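Local coordinates for Sodium/calcium exchanger membrane region domain-containing protein (Archaeoglobus fulgidus, PDB 4KPP) that probably carries calcium ions across the membrane in exchange for protons, as a member of the sodium/calcium exchanger family, at residues Ala102-Ala107 / Asn284-Leu289; Phe144-Thr149 / Gln323-Val328; Leu150-Leu155 / Leu167-Leu172; Lys158-Pro163 / Leu304-Leu309; Glu316-Ala321 / Ile362-Tyr367. One frame throughout, in Å; residues are numbered along the deposited sequence.

Interaction 1 (Ala102-Ala107 / Asn284-Leu289)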
# COMPACT_ATOMS: atom_id res chain seq x y z
N ALA A 102 4.68 -10.33 -8.73
CA ALA A 102 3.25 -10.35 -9.04
C ALA A 102 2.42 -9.76 -7.90
O ALA A 102 1.47 -9.02 -8.13
CB ALA A 102 2.78 -11.76 -9.36
N ASN A 103 2.79 -10.09 -6.66
CA ASN A 103 2.09 -9.57 -5.49
C ASN A 103 2.29 -8.07 -5.32
O ASN A 103 1.37 -7.34 -4.96
CB ASN A 103 2.53 -10.32 -4.23
CG ASN A 103 1.77 -9.87 -2.99
OD1 ASN A 103 2.23 -9.00 -2.25
ND2 ASN A 103 0.60 -10.46 -2.77
N MET A 104 3.51 -7.62 -5.61
CA MET A 104 3.86 -6.21 -5.50
C MET A 104 3.12 -5.37 -6.54
O MET A 104 2.59 -4.30 -6.23
CB MET A 104 5.37 -6.05 -5.69
CG MET A 104 5.90 -4.68 -5.35
SD MET A 104 6.80 -3.96 -6.74
CE MET A 104 5.45 -3.37 -7.72
N THR A 105 3.09 -5.86 -7.78
CA THR A 105 2.42 -5.15 -8.86
C THR A 105 0.91 -5.18 -8.65
O THR A 105 0.21 -4.20 -8.94
CB THR A 105 2.77 -5.75 -10.23
OG1 THR A 105 2.52 -7.16 -10.22
CG2 THR A 105 4.23 -5.49 -10.57
N GLY A 106 0.41 -6.30 -8.13
CA GLY A 106 -0.99 -6.42 -7.79
C GLY A 106 -1.40 -5.39 -6.76
O GLY A 106 -2.42 -4.71 -6.91
N ALA A 107 -0.59 -5.27 -5.71
CA ALA A 107 -0.87 -4.32 -4.64
C ALA A 107 -0.94 -2.90 -5.17
O ALA A 107 -1.89 -2.17 -4.88
CB ALA A 107 0.19 -4.44 -3.54
N ASN A 284 5.04 4.68 -0.89
CA ASN A 284 5.88 3.66 -0.25
C ASN A 284 5.81 2.30 -0.94
O ASN A 284 6.82 1.60 -1.05
CB ASN A 284 5.61 3.54 1.27
CG ASN A 284 4.33 2.80 1.60
OD1 ASN A 284 4.25 1.58 1.45
ND2 ASN A 284 3.33 3.53 2.08
N GLN A 285 4.63 1.94 -1.43
CA GLN A 285 4.47 0.66 -2.12
C GLN A 285 5.15 0.66 -3.48
O GLN A 285 5.45 -0.40 -4.04
CB GLN A 285 2.99 0.28 -2.23
CG GLN A 285 2.36 -0.05 -0.87
CD GLN A 285 0.91 -0.46 -0.97
OE1 GLN A 285 0.60 -1.57 -1.39
NE2 GLN A 285 0.01 0.43 -0.55
N TRP A 286 5.41 1.85 -4.01
CA TRP A 286 6.04 1.99 -5.32
C TRP A 286 7.50 2.41 -5.16
O TRP A 286 8.17 2.74 -6.14
CB TRP A 286 5.25 3.00 -6.16
CG TRP A 286 5.56 3.02 -7.63
CD1 TRP A 286 5.79 4.12 -8.40
CD2 TRP A 286 5.66 1.89 -8.51
NE1 TRP A 286 6.03 3.75 -9.70
CE2 TRP A 286 5.96 2.39 -9.79
CE3 TRP A 286 5.53 0.50 -8.34
CZ2 TRP A 286 6.13 1.55 -10.90
CZ3 TRP A 286 5.70 -0.32 -9.43
CH2 TRP A 286 5.99 0.21 -10.70
N THR A 287 7.98 2.38 -3.92
CA THR A 287 9.38 2.68 -3.62
C THR A 287 9.97 1.68 -2.62
O THR A 287 10.69 0.76 -3.00
CB THR A 287 9.58 4.11 -3.07
OG1 THR A 287 8.71 4.34 -1.95
CG2 THR A 287 9.29 5.15 -4.16
N LEU A 288 9.63 1.86 -1.34
CA LEU A 288 10.14 1.01 -0.26
C LEU A 288 9.82 -0.47 -0.47
O LEU A 288 10.65 -1.33 -0.19
CB LEU A 288 9.59 1.48 1.09
CG LEU A 288 10.10 0.71 2.32
CD1 LEU A 288 11.58 0.97 2.56
CD2 LEU A 288 9.28 1.03 3.55
N LEU A 289 8.62 -0.75 -0.97
CA LEU A 289 8.18 -2.13 -1.18
C LEU A 289 9.06 -2.84 -2.20
O LEU A 289 9.46 -3.99 -1.98
CB LEU A 289 6.73 -2.16 -1.66
CG LEU A 289 5.81 -3.25 -1.10
CD1 LEU A 289 4.71 -3.60 -2.09
CD2 LEU A 289 6.57 -4.50 -0.68
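Apolar packing by Met-104 makes most of this contact. Its side chain leaves the helix with CG anti to the backbone N (chi1 -169°), beside Leu-289, whose CD1 lies 3.6 Å from Met-104 CG. The chain then bends twice and brings CE in plane to the edge of the Trp-286 ring, 3.5 Å from CZ3. A flexible methionine suits a site that must follow both an aliphatic branch and an indole rim. Ala-107 adds van der Waals contact with a polar group: its CB is 3.6 Å from Gln-285 OE1, while Gln-285 NE2 is held by Ser-281 and Glu-255. Backbone bonding shapes the break at Trp-286, where Asn-284 O accepts from both Thr-287 N and Leu-289 N. Asn-108 ND2 ties the partners together by bonding to Met-104 O and Gln-285 O. The contact thus joins helix 96-127 to the break between helices 271-285 and 288-299, with helices 76-91, 242-267 and 311-331 packed around it.

Interaction 2 (Phe144-Thr149 / Gln323-Val328)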
# COMPACT_ATOMS: atom_id res chain seq x y z
N PHE A 144 8.00 12.51 -6.19
CA PHE A 144 8.64 11.23 -5.92
C PHE A 144 7.99 10.08 -6.68
O PHE A 144 8.65 9.11 -7.03
CB PHE A 144 8.69 10.94 -4.42
CG PHE A 144 9.82 11.62 -3.72
CD1 PHE A 144 11.10 11.10 -3.78
CD2 PHE A 144 9.61 12.80 -3.03
CE1 PHE A 144 12.15 11.73 -3.15
CE2 PHE A 144 10.66 13.44 -2.40
CZ PHE A 144 11.93 12.90 -2.46
N LEU A 145 6.70 10.21 -6.93
CA LEU A 145 5.97 9.24 -7.74
C LEU A 145 6.51 9.27 -9.17
O LEU A 145 6.67 8.23 -9.80
CB LEU A 145 4.48 9.56 -7.73
CG LEU A 145 3.53 8.48 -7.20
CD1 LEU A 145 4.22 7.63 -6.15
CD2 LEU A 145 2.29 9.14 -6.63
N PHE A 146 6.80 10.46 -9.66
CA PHE A 146 7.32 10.63 -11.01
C PHE A 146 8.72 10.04 -11.13
O PHE A 146 9.02 9.36 -12.11
CB PHE A 146 7.32 12.11 -11.39
CG PHE A 146 7.55 12.35 -12.86
CD1 PHE A 146 6.69 11.81 -13.80
CD2 PHE A 146 8.60 13.15 -13.29
CE1 PHE A 146 6.89 12.03 -15.15
CE2 PHE A 146 8.80 13.39 -14.64
CZ PHE A 146 7.95 12.83 -15.57
N LEU A 147 9.57 10.28 -10.15
CA LEU A 147 10.94 9.76 -10.17
C LEU A 147 10.99 8.24 -10.04
O LEU A 147 11.78 7.58 -10.70
CB LEU A 147 11.79 10.40 -9.07
CG LEU A 147 12.14 11.88 -9.21
CD1 LEU A 147 13.26 12.25 -8.26
CD2 LEU A 147 12.51 12.22 -10.65
N ALA A 148 10.14 7.70 -9.16
CA ALA A 148 10.07 6.26 -8.96
C ALA A 148 9.57 5.57 -10.22
O ALA A 148 10.07 4.50 -10.59
CB ALA A 148 9.16 5.94 -7.78
N THR A 149 8.60 6.19 -10.88
CA THR A 149 8.01 5.62 -12.09
C THR A 149 9.00 5.63 -13.26
O THR A 149 9.13 4.64 -13.97
CB THR A 149 6.73 6.36 -12.49
OG1 THR A 149 5.76 6.22 -11.43
CG2 THR A 149 6.15 5.79 -13.77
N GLN A 323 0.52 2.55 -15.54
CA GLN A 323 -0.62 3.01 -14.74
C GLN A 323 -0.20 4.13 -13.80
O GLN A 323 -0.97 5.05 -13.53
CB GLN A 323 -1.21 1.86 -13.93
CG GLN A 323 -2.47 2.24 -13.16
CD GLN A 323 -2.76 1.31 -12.00
OE1 GLN A 323 -1.85 0.83 -11.33
NE2 GLN A 323 -4.04 1.04 -11.77
N SER A 324 1.03 4.04 -13.30
CA SER A 324 1.54 5.01 -12.33
C SER A 324 1.86 6.34 -12.99
O SER A 324 1.73 7.40 -12.37
CB SER A 324 2.77 4.45 -11.61
OG SER A 324 2.47 3.23 -10.97
N LEU A 325 2.29 6.29 -14.25
CA LEU A 325 2.52 7.50 -15.03
C LEU A 325 1.20 8.23 -15.21
O LEU A 325 1.11 9.44 -15.00
CB LEU A 325 3.09 7.14 -16.41
CG LEU A 325 4.19 8.02 -16.98
CD1 LEU A 325 4.16 8.00 -18.51
CD2 LEU A 325 4.12 9.44 -16.44
N PHE A 326 0.18 7.48 -15.59
CA PHE A 326 -1.16 8.02 -15.77
C PHE A 326 -1.72 8.57 -14.46
O PHE A 326 -2.43 9.58 -14.46
CB PHE A 326 -2.08 6.94 -16.35
CG PHE A 326 -3.46 7.43 -16.68
CD1 PHE A 326 -3.63 8.46 -17.59
CD2 PHE A 326 -4.57 6.86 -16.09
CE1 PHE A 326 -4.91 8.92 -17.90
CE2 PHE A 326 -5.84 7.31 -16.39
CZ PHE A 326 -6.01 8.34 -17.30
N ALA A 327 -1.38 7.91 -13.36
CA ALA A 327 -1.79 8.37 -12.04
C ALA A 327 -1.16 9.72 -11.70
O ALA A 327 -1.84 10.62 -11.22
CB ALA A 327 -1.44 7.33 -10.98
N VAL A 328 0.14 9.84 -11.95
CA VAL A 328 0.86 11.09 -11.73
C VAL A 328 0.25 12.24 -12.53
O VAL A 328 0.03 13.33 -12.01
CB VAL A 328 2.35 10.95 -12.12
CG1 VAL A 328 3.01 12.31 -12.25
CG2 VAL A 328 3.08 10.09 -11.11
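Val-328, Thr-149 and Phe-146 have the most surface buried where helices 138-152 and 311-331 pack as a nearly antiparallel pair, their local axes 9.6 Å apart and at 157°. Val-328 divides its branches: CG2 meets Leu-145 CB at 3.7 Å, and CG1 approaches Phe-146 CD1. A beta-branched residue fits here because both methyls stand close to the backbone and fill separate niches. Phe-146, its CG anti to the backbone N, runs alongside Leu-325 in the same direction, and its ring edge meets Leu-325 CD2. Thr-149 faces the other helix with its methyl near Leu-325 N and its hydroxyl against Ser-324 CB. That hydroxyl is a donor to Leu-145 O and an acceptor from Trp-286 NE1, so a buried polar atom is satisfied twice. An alanine here would probably leave the Trp-286 N-H without its mate and open a gap beside Leu-325. Val-328 lies about 7 Å, side chain to side chain, from Ile-330, a calcium-binding residue on the same helix. Leu-145 O takes the Thr-149 OG1 bond at 2.7 Å and the Thr-149 N bond at 3.0 Å on opposite faces of its carbonyl plane.

Interaction 3 (Leu150-Leu155 / Leu167-Leu172). With OLB ((2S)-2,3-dihydroxypropyl (9Z)-octadec-9-enoate), chain E.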
# COMPACT_ATOMS: atom_id res chain seq x y z
N LEU A 150 9.70 6.75 -13.43
CA LEU A 150 10.72 6.85 -14.47
C LEU A 150 11.82 5.82 -14.24
O LEU A 150 12.34 5.24 -15.19
CB LEU A 150 11.33 8.26 -14.50
CG LEU A 150 10.40 9.38 -14.97
CD1 LEU A 150 11.17 10.69 -15.07
CD2 LEU A 150 9.75 9.02 -16.29
N TYR A 151 12.16 5.59 -12.98
CA TYR A 151 13.18 4.60 -12.66
C TYR A 151 12.66 3.18 -12.87
O TYR A 151 13.40 2.30 -13.30
CB TYR A 151 13.70 4.76 -11.23
CG TYR A 151 14.97 4.00 -10.99
CD1 TYR A 151 16.21 4.57 -11.27
CD2 TYR A 151 14.95 2.70 -10.50
CE1 TYR A 151 17.38 3.87 -11.06
CE2 TYR A 151 16.12 1.99 -10.29
CZ TYR A 151 17.33 2.58 -10.57
OH TYR A 151 18.50 1.88 -10.35
N ALA A 152 11.38 2.97 -12.57
CA ALA A 152 10.77 1.65 -12.70
C ALA A 152 10.66 1.21 -14.16
O ALA A 152 10.58 0.02 -14.45
CB ALA A 152 9.41 1.62 -12.02
N PHE A 153 10.64 2.17 -15.08
CA PHE A 153 10.62 1.86 -16.51
C PHE A 153 11.93 1.22 -16.98
O PHE A 153 12.00 0.69 -18.08
CB PHE A 153 10.34 3.11 -17.34
CG PHE A 153 8.87 3.41 -17.50
CD1 PHE A 153 8.03 2.49 -18.10
CD2 PHE A 153 8.35 4.62 -17.07
CE1 PHE A 153 6.68 2.77 -18.25
CE2 PHE A 153 7.01 4.90 -17.23
CZ PHE A 153 6.17 3.97 -17.81
N THR A 154 12.97 1.29 -16.15
CA THR A 154 14.27 0.73 -16.51
C THR A 154 14.38 -0.73 -16.08
O THR A 154 15.36 -1.40 -16.37
CB THR A 154 15.43 1.53 -15.89
OG1 THR A 154 15.41 1.38 -14.47
CG2 THR A 154 15.32 3.01 -16.25
N LEU A 155 13.35 -1.21 -15.39
CA LEU A 155 13.34 -2.59 -14.89
C LEU A 155 12.99 -3.67 -15.94
O LEU A 155 13.67 -4.69 -16.01
CB LEU A 155 12.47 -2.72 -13.64
CG LEU A 155 12.86 -1.81 -12.47
CD1 LEU A 155 12.01 -2.10 -11.25
CD2 LEU A 155 14.35 -1.95 -12.16
N LEU A 167 18.50 -0.14 -3.60
CA LEU A 167 19.15 0.98 -2.93
C LEU A 167 18.54 2.31 -3.37
O LEU A 167 18.31 3.20 -2.56
CB LEU A 167 20.66 0.98 -3.22
CG LEU A 167 21.61 1.32 -2.07
CD1 LEU A 167 23.06 1.26 -2.55
CD2 LEU A 167 21.31 2.69 -1.47
N VAL A 168 18.28 2.43 -4.67
CA VAL A 168 17.66 3.63 -5.23
C VAL A 168 16.25 3.84 -4.69
O VAL A 168 15.92 4.90 -4.17
CB VAL A 168 17.63 3.59 -6.77
CG1 VAL A 168 16.90 4.81 -7.32
CG2 VAL A 168 19.04 3.51 -7.33
N PHE A 169 15.42 2.80 -4.82
CA PHE A 169 14.03 2.86 -4.34
C PHE A 169 13.93 3.18 -2.86
O PHE A 169 13.09 3.97 -2.44
CB PHE A 169 13.31 1.55 -4.65
CG PHE A 169 12.94 1.38 -6.10
CD1 PHE A 169 12.06 2.26 -6.70
CD2 PHE A 169 13.48 0.35 -6.85
CE1 PHE A 169 11.71 2.11 -8.04
CE2 PHE A 169 13.14 0.20 -8.18
CZ PHE A 169 12.26 1.08 -8.78
N VAL A 170 14.80 2.56 -2.06
CA VAL A 170 14.82 2.84 -0.63
C VAL A 170 15.31 4.27 -0.36
O VAL A 170 14.80 4.95 0.53
CB VAL A 170 15.70 1.81 0.14
CG1 VAL A 170 15.93 2.25 1.58
CG2 VAL A 170 15.05 0.44 0.10
N SER A 171 16.29 4.72 -1.15
CA SER A 171 16.80 6.08 -1.03
C SER A 171 15.72 7.11 -1.33
O SER A 171 15.57 8.09 -0.61
CB SER A 171 17.99 6.30 -1.97
OG SER A 171 19.09 5.49 -1.59
N LEU A 172 14.96 6.87 -2.40
CA LEU A 172 13.87 7.76 -2.77
C LEU A 172 12.87 7.91 -1.63
O LEU A 172 12.46 9.02 -1.29
CB LEU A 172 13.16 7.26 -4.03
CG LEU A 172 13.88 7.50 -5.36
CD1 LEU A 172 13.15 6.80 -6.50
CD2 LEU A 172 14.02 8.99 -5.64
C1 OLB E . 20.01 4.31 -14.15
C2 OLB E . 19.06 4.99 -15.08
C3 OLB E . 18.07 5.78 -14.28
C4 OLB E . 17.60 6.95 -15.07
C5 OLB E . 16.14 6.81 -15.36
O19 OLB E . 20.73 4.97 -13.42
O20 OLB E . 20.09 2.93 -14.12
C21 OLB E . 21.02 2.34 -13.31
C22 OLB E . 20.61 0.92 -13.07
O23 OLB E . 19.69 0.56 -14.02
C24 OLB E . 21.81 0.04 -13.16
C6 OLB E . 15.36 7.27 -14.17
C7 OLB E . 15.58 8.72 -13.95
C8 OLB E . 14.51 9.26 -13.06
C9 OLB E . 14.63 8.63 -11.71
C10 OLB E . 15.55 9.24 -10.70
C11 OLB E . 16.30 8.36 -9.76
C12 OLB E . 17.36 9.18 -9.09
C13 OLB E . 18.45 8.29 -8.59
C14 OLB E . 19.23 7.74 -9.73
C15 OLB E . 20.32 6.88 -9.18
C16 OLB E . 21.02 6.16 -10.29
C17 OLB E . 21.70 7.15 -11.18
C18 OLB E . 23.13 6.76 -11.38
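Tyr-151, Ala-152 and Leu-155 touch Val-168 and Phe-169, while Leu-150, just ahead of them, meets the bound monoolein, its CB 3.6 Å from the lipid's C8. Tyr-151 carries most of the contact. Its CG is anti to the backbone N (chi1 -165°), and the ring beyond it lies against the neighbouring helix, where Val-168 CG1 sits over the ring centre in a CH-pi contact, 3.9 Å from the centroid. The ring edge points at the face of Phe-169 in a T-shaped stack, the centroids 5.3 Å apart and the planes at 90°. The hydroxyl bonds to Asp-165, so a tyrosine serves as both apolar filler and polar link. An alanine in its place would probably leave Asp-165 OD1 without this partner and open a gap under Val-168 and beside Phe-169. This aromatic pair joins successive helices, 138-152 and 163-182, across the short connection between them. Ala-152, small enough to let the Phe-169 ring come in, has its CA near that ring's edge. A type I turn runs from Ala-152 to Leu-155. Within it Thr-154 places OG1 4.2 Å above the other face of the Tyr-151 ring, over its centre, and the same hydroxyl donates in plane to Tyr-151 O. Leu-155 meets Phe-169 tip to tip, CD1 lying 4.0 Å from CE2.

Interaction 4 (Lys158-Pro163 / Leu304-Leu309)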
# COMPACT_ATOMS: atom_id res chain seq x y z
N LYS A 158 16.17 -4.30 -18.38
CA LYS A 158 17.23 -5.14 -17.84
C LYS A 158 16.74 -6.57 -17.62
O LYS A 158 17.50 -7.52 -17.77
CB LYS A 158 17.71 -4.58 -16.51
CG LYS A 158 18.39 -3.22 -16.60
CD LYS A 158 18.28 -2.48 -15.28
CE LYS A 158 18.65 -3.38 -14.12
NZ LYS A 158 18.48 -2.69 -12.82
N GLY A 159 15.47 -6.70 -17.24
CA GLY A 159 14.90 -8.00 -16.94
C GLY A 159 15.16 -8.47 -15.52
O GLY A 159 15.08 -9.67 -15.23
N HIS A 160 15.48 -7.54 -14.63
CA HIS A 160 15.71 -7.87 -13.22
C HIS A 160 15.68 -6.62 -12.35
O HIS A 160 15.60 -5.50 -12.85
CB HIS A 160 17.05 -8.60 -13.03
CG HIS A 160 18.25 -7.77 -13.36
ND1 HIS A 160 18.92 -7.89 -14.56
CD2 HIS A 160 18.89 -6.81 -12.66
CE1 HIS A 160 19.92 -7.03 -14.58
NE2 HIS A 160 19.93 -6.37 -13.45
N ILE A 161 15.75 -6.83 -11.04
CA ILE A 161 15.81 -5.75 -10.07
C ILE A 161 17.04 -5.95 -9.18
O ILE A 161 17.04 -6.82 -8.31
CB ILE A 161 14.54 -5.70 -9.20
CG1 ILE A 161 13.28 -5.82 -10.07
CG2 ILE A 161 14.51 -4.42 -8.35
CD1 ILE A 161 11.98 -5.75 -9.29
N SER A 162 18.08 -5.16 -9.42
CA SER A 162 19.37 -5.36 -8.76
C SER A 162 19.40 -4.82 -7.33
O SER A 162 18.52 -4.04 -6.94
CB SER A 162 20.47 -4.69 -9.59
OG SER A 162 20.34 -3.28 -9.54
N PRO A 163 20.40 -5.24 -6.53
CA PRO A 163 20.63 -4.66 -5.21
C PRO A 163 20.77 -3.14 -5.26
O PRO A 163 20.41 -2.45 -4.30
CB PRO A 163 21.96 -5.29 -4.79
CG PRO A 163 21.95 -6.63 -5.45
CD PRO A 163 21.23 -6.43 -6.76
N LEU A 304 24.60 -11.78 -2.40
CA LEU A 304 24.39 -10.65 -3.29
C LEU A 304 23.73 -11.16 -4.57
O LEU A 304 24.34 -11.91 -5.33
CB LEU A 304 25.74 -10.00 -3.63
CG LEU A 304 25.84 -8.52 -4.06
CD1 LEU A 304 25.24 -8.30 -5.44
CD2 LEU A 304 25.23 -7.58 -3.03
N GLN A 305 22.48 -10.78 -4.80
CA GLN A 305 21.73 -11.33 -5.92
C GLN A 305 20.64 -10.40 -6.43
O GLN A 305 20.00 -9.69 -5.66
CB GLN A 305 21.12 -12.68 -5.52
CG GLN A 305 20.60 -13.50 -6.69
CD GLN A 305 20.18 -14.90 -6.27
OE1 GLN A 305 20.35 -15.29 -5.12
NE2 GLN A 305 19.63 -15.66 -7.21
N SER A 306 20.45 -10.40 -7.75
CA SER A 306 19.39 -9.62 -8.38
C SER A 306 18.11 -10.45 -8.48
O SER A 306 18.15 -11.66 -8.70
CB SER A 306 19.82 -9.17 -9.78
OG SER A 306 20.90 -8.26 -9.72
N LEU A 307 16.96 -9.79 -8.29
CA LEU A 307 15.68 -10.47 -8.40
C LEU A 307 15.29 -10.57 -9.87
O LEU A 307 15.00 -9.55 -10.50
CB LEU A 307 14.61 -9.72 -7.61
CG LEU A 307 13.18 -10.24 -7.68
CD1 LEU A 307 13.09 -11.66 -7.13
CD2 LEU A 307 12.24 -9.31 -6.92
N PRO A 308 15.28 -11.79 -10.42
CA PRO A 308 15.00 -11.99 -11.84
C PRO A 308 13.59 -11.56 -12.21
O PRO A 308 12.69 -11.60 -11.37
CB PRO A 308 15.17 -13.51 -12.03
CG PRO A 308 15.93 -13.98 -10.83
CD PRO A 308 15.51 -13.07 -9.72
N LEU A 309 13.41 -11.14 -13.45
CA LEU A 309 12.12 -10.71 -13.95
C LEU A 309 11.91 -11.39 -15.29
O LEU A 309 12.56 -11.03 -16.28
CB LEU A 309 12.13 -9.19 -14.12
CG LEU A 309 11.01 -8.31 -13.55
CD1 LEU A 309 10.66 -8.68 -12.12
CD2 LEU A 309 11.44 -6.84 -13.64
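Ile-161 and Leu-307 point to one face of a tiny sheet, His-160 and Pro-308 to the other. On the first face Leu-309 slants across Ile-161, with Leu-309 CD2 4.1 Å from Ile-161 CG1, an aliphatic cluster suited to the buried side. On the second, the His-160 ring brings CD2 to within 3.8 Å of Ser-306 CB, while Lys-158 CB lies over one ring face toward the rim. Pro-163 CG packs on Leu-304 CD1 at 3.7 Å. Ile-161 and Leu-307 exchange two backbone bonds, Ile-161 N to Leu-307 O at 2.9 Å and Leu-307 N to Ile-161 O at 3.0 Å. Leu-309 N adds a third, to Gly-159 O. Pro-308 suits its non-hydrogen-bonded position, since no N-H is called for there. Gly-159 has positive phi (84°), where a CB would be jammed against the carbonyl of Lys-158. Ser-162 N-caps helix 163-182. This is a minimal two-stranded antiparallel sheet, stitching together two connections between membrane helices.

Interaction 5 (Glu316-Ala321 / Ile362-Tyr367)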
# COMPACT_ATOMS: atom_id res chain seq x y z
N GLU A 316 4.26 -7.05 -16.27
CA GLU A 316 3.49 -6.61 -15.11
C GLU A 316 4.05 -5.32 -14.54
O GLU A 316 3.30 -4.41 -14.18
CB GLU A 316 3.45 -7.69 -14.03
CG GLU A 316 2.68 -8.95 -14.42
CD GLU A 316 1.19 -8.71 -14.60
OE1 GLU A 316 0.55 -9.51 -15.31
OE2 GLU A 316 0.66 -7.73 -14.03
N VAL A 317 5.38 -5.25 -14.45
CA VAL A 317 6.05 -4.06 -13.93
C VAL A 317 5.85 -2.89 -14.88
O VAL A 317 5.57 -1.77 -14.45
CB VAL A 317 7.55 -4.31 -13.71
CG1 VAL A 317 8.30 -3.01 -13.44
CG2 VAL A 317 7.76 -5.30 -12.57
N LEU A 318 5.99 -3.15 -16.18
CA LEU A 318 5.77 -2.15 -17.22
C LEU A 318 4.34 -1.61 -17.16
O LEU A 318 4.11 -0.40 -17.23
CB LEU A 318 6.06 -2.74 -18.60
CG LEU A 318 5.65 -1.93 -19.83
CD1 LEU A 318 6.36 -0.58 -19.85
CD2 LEU A 318 5.94 -2.72 -21.10
N LEU A 319 3.38 -2.52 -17.01
CA LEU A 319 1.97 -2.16 -16.91
C LEU A 319 1.75 -1.30 -15.67
O LEU A 319 1.02 -0.31 -15.72
CB LEU A 319 1.11 -3.43 -16.81
CG LEU A 319 -0.30 -3.48 -17.41
CD1 LEU A 319 -1.00 -4.76 -16.97
CD2 LEU A 319 -1.14 -2.27 -17.06
N THR A 320 2.38 -1.69 -14.57
CA THR A 320 2.24 -0.98 -13.31
C THR A 320 2.86 0.41 -13.39
O THR A 320 2.31 1.38 -12.89
CB THR A 320 2.90 -1.75 -12.15
OG1 THR A 320 2.43 -3.10 -12.15
CG2 THR A 320 2.55 -1.10 -10.82
N ALA A 321 4.02 0.49 -14.04
CA ALA A 321 4.69 1.77 -14.24
C ALA A 321 3.85 2.67 -15.14
O ALA A 321 3.76 3.88 -14.92
CB ALA A 321 6.06 1.55 -14.85
N ILE A 362 -1.40 -3.42 -24.75
CA ILE A 362 -2.39 -2.45 -25.20
C ILE A 362 -2.71 -1.44 -24.11
O ILE A 362 -2.67 -0.23 -24.34
CB ILE A 362 -3.68 -3.13 -25.69
CG1 ILE A 362 -3.45 -3.81 -27.04
CG2 ILE A 362 -4.82 -2.12 -25.81
CD1 ILE A 362 -4.64 -4.61 -27.54
N ILE A 363 -3.03 -1.94 -22.92
CA ILE A 363 -3.36 -1.08 -21.78
C ILE A 363 -2.15 -0.25 -21.35
O ILE A 363 -2.29 0.91 -20.97
CB ILE A 363 -3.91 -1.89 -20.59
CG1 ILE A 363 -5.12 -2.72 -21.02
CG2 ILE A 363 -4.31 -0.97 -19.45
CD1 ILE A 363 -6.28 -1.88 -21.52
N SER A 364 -0.96 -0.85 -21.42
CA SER A 364 0.28 -0.11 -21.15
C SER A 364 0.40 1.08 -22.10
O SER A 364 0.66 2.20 -21.66
CB SER A 364 1.51 -1.01 -21.29
OG SER A 364 1.53 -2.02 -20.30
N ALA A 365 0.21 0.82 -23.39
CA ALA A 365 0.28 1.86 -24.41
C ALA A 365 -0.75 2.96 -24.16
O ALA A 365 -0.45 4.15 -24.29
CB ALA A 365 0.10 1.27 -25.80
N ILE A 366 -1.96 2.56 -23.79
CA ILE A 366 -3.04 3.52 -23.54
C ILE A 366 -2.74 4.42 -22.34
O ILE A 366 -2.92 5.64 -22.42
CB ILE A 366 -4.40 2.80 -23.37
CG1 ILE A 366 -4.80 2.11 -24.68
CG2 ILE A 366 -5.48 3.79 -22.95
CD1 ILE A 366 -6.16 1.46 -24.65
N TYR A 367 -2.28 3.82 -21.25
CA TYR A 367 -1.86 4.58 -20.07
C TYR A 367 -0.85 5.66 -20.45
O TYR A 367 -1.01 6.83 -20.10
CB TYR A 367 -1.22 3.65 -19.04
CG TYR A 367 -2.19 2.92 -18.14
CD1 TYR A 367 -3.32 3.55 -17.64
CD2 TYR A 367 -1.95 1.60 -17.77
CE1 TYR A 367 -4.20 2.88 -16.81
CE2 TYR A 367 -2.82 0.93 -16.94
CZ TYR A 367 -3.94 1.57 -16.47
OH TYR A 367 -4.80 0.88 -15.64
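Leu-319 and Ser-364 form the centre of a buried, near-parallel helix contact, joining helix 311-331 to helix 357-377. The local axes run 27° apart and approach to 8.9 Å, and the CA atoms of these two residues are separated by only 5.0 Å. A serine suits this point because its short side chain takes little room: OG lies against Leu-319 CA at 3.4 Å and near Leu-319 CG. With OG beside its own backbone N (chi1 -66°), the hydroxyl bonds back to Arg-360 O, one helical turn earlier, so a polar group is accommodated in an apolar interface. Close approach of two helix backbones at a small residue such as serine is common in membrane proteins. Leu-319 also sends CD2 in plane to the edge of the Tyr-367 ring, 3.6 Å from CE2, and touches Ile-363 CG2 with the same methyl. Leu-318 CG grazes the serine hydroxyl from the neighbouring position. On the far side of helix 311-331, Thr-320 OG1 donates to Glu-316 O at 2.6 Å and also bonds to Arg-109. The Glu-316 carboxylate is paired with Arg-109 and Arg-312, which would probably stabilise its negative charge within the helix bundle.

Helix 311-331 is shared by interactions 2 and 5, with centres 12 Å apart, and strand 307-308 of interaction 4 leads into it. Interactions 2 and 3 likewise share helix 138-152, their centres 11 Å apart. Trp-286 of interaction 1, nearest the chain's centre, touches segments of interactions 2, 3 and 5, packing on Ala-152 and Thr-320. Interactions 1 and 2 alternate in segment order, and interactions 1, 3 and 4 all close before interaction 5, whose segments are 41 residues apart, opens. Interactions 1, 2 and 4 each pair the first sodium/calcium exchanger family region with the second across 141 to 177 residues, whereas interaction 3 is local. The contacts therefore knit the two regions into one continuous bundle.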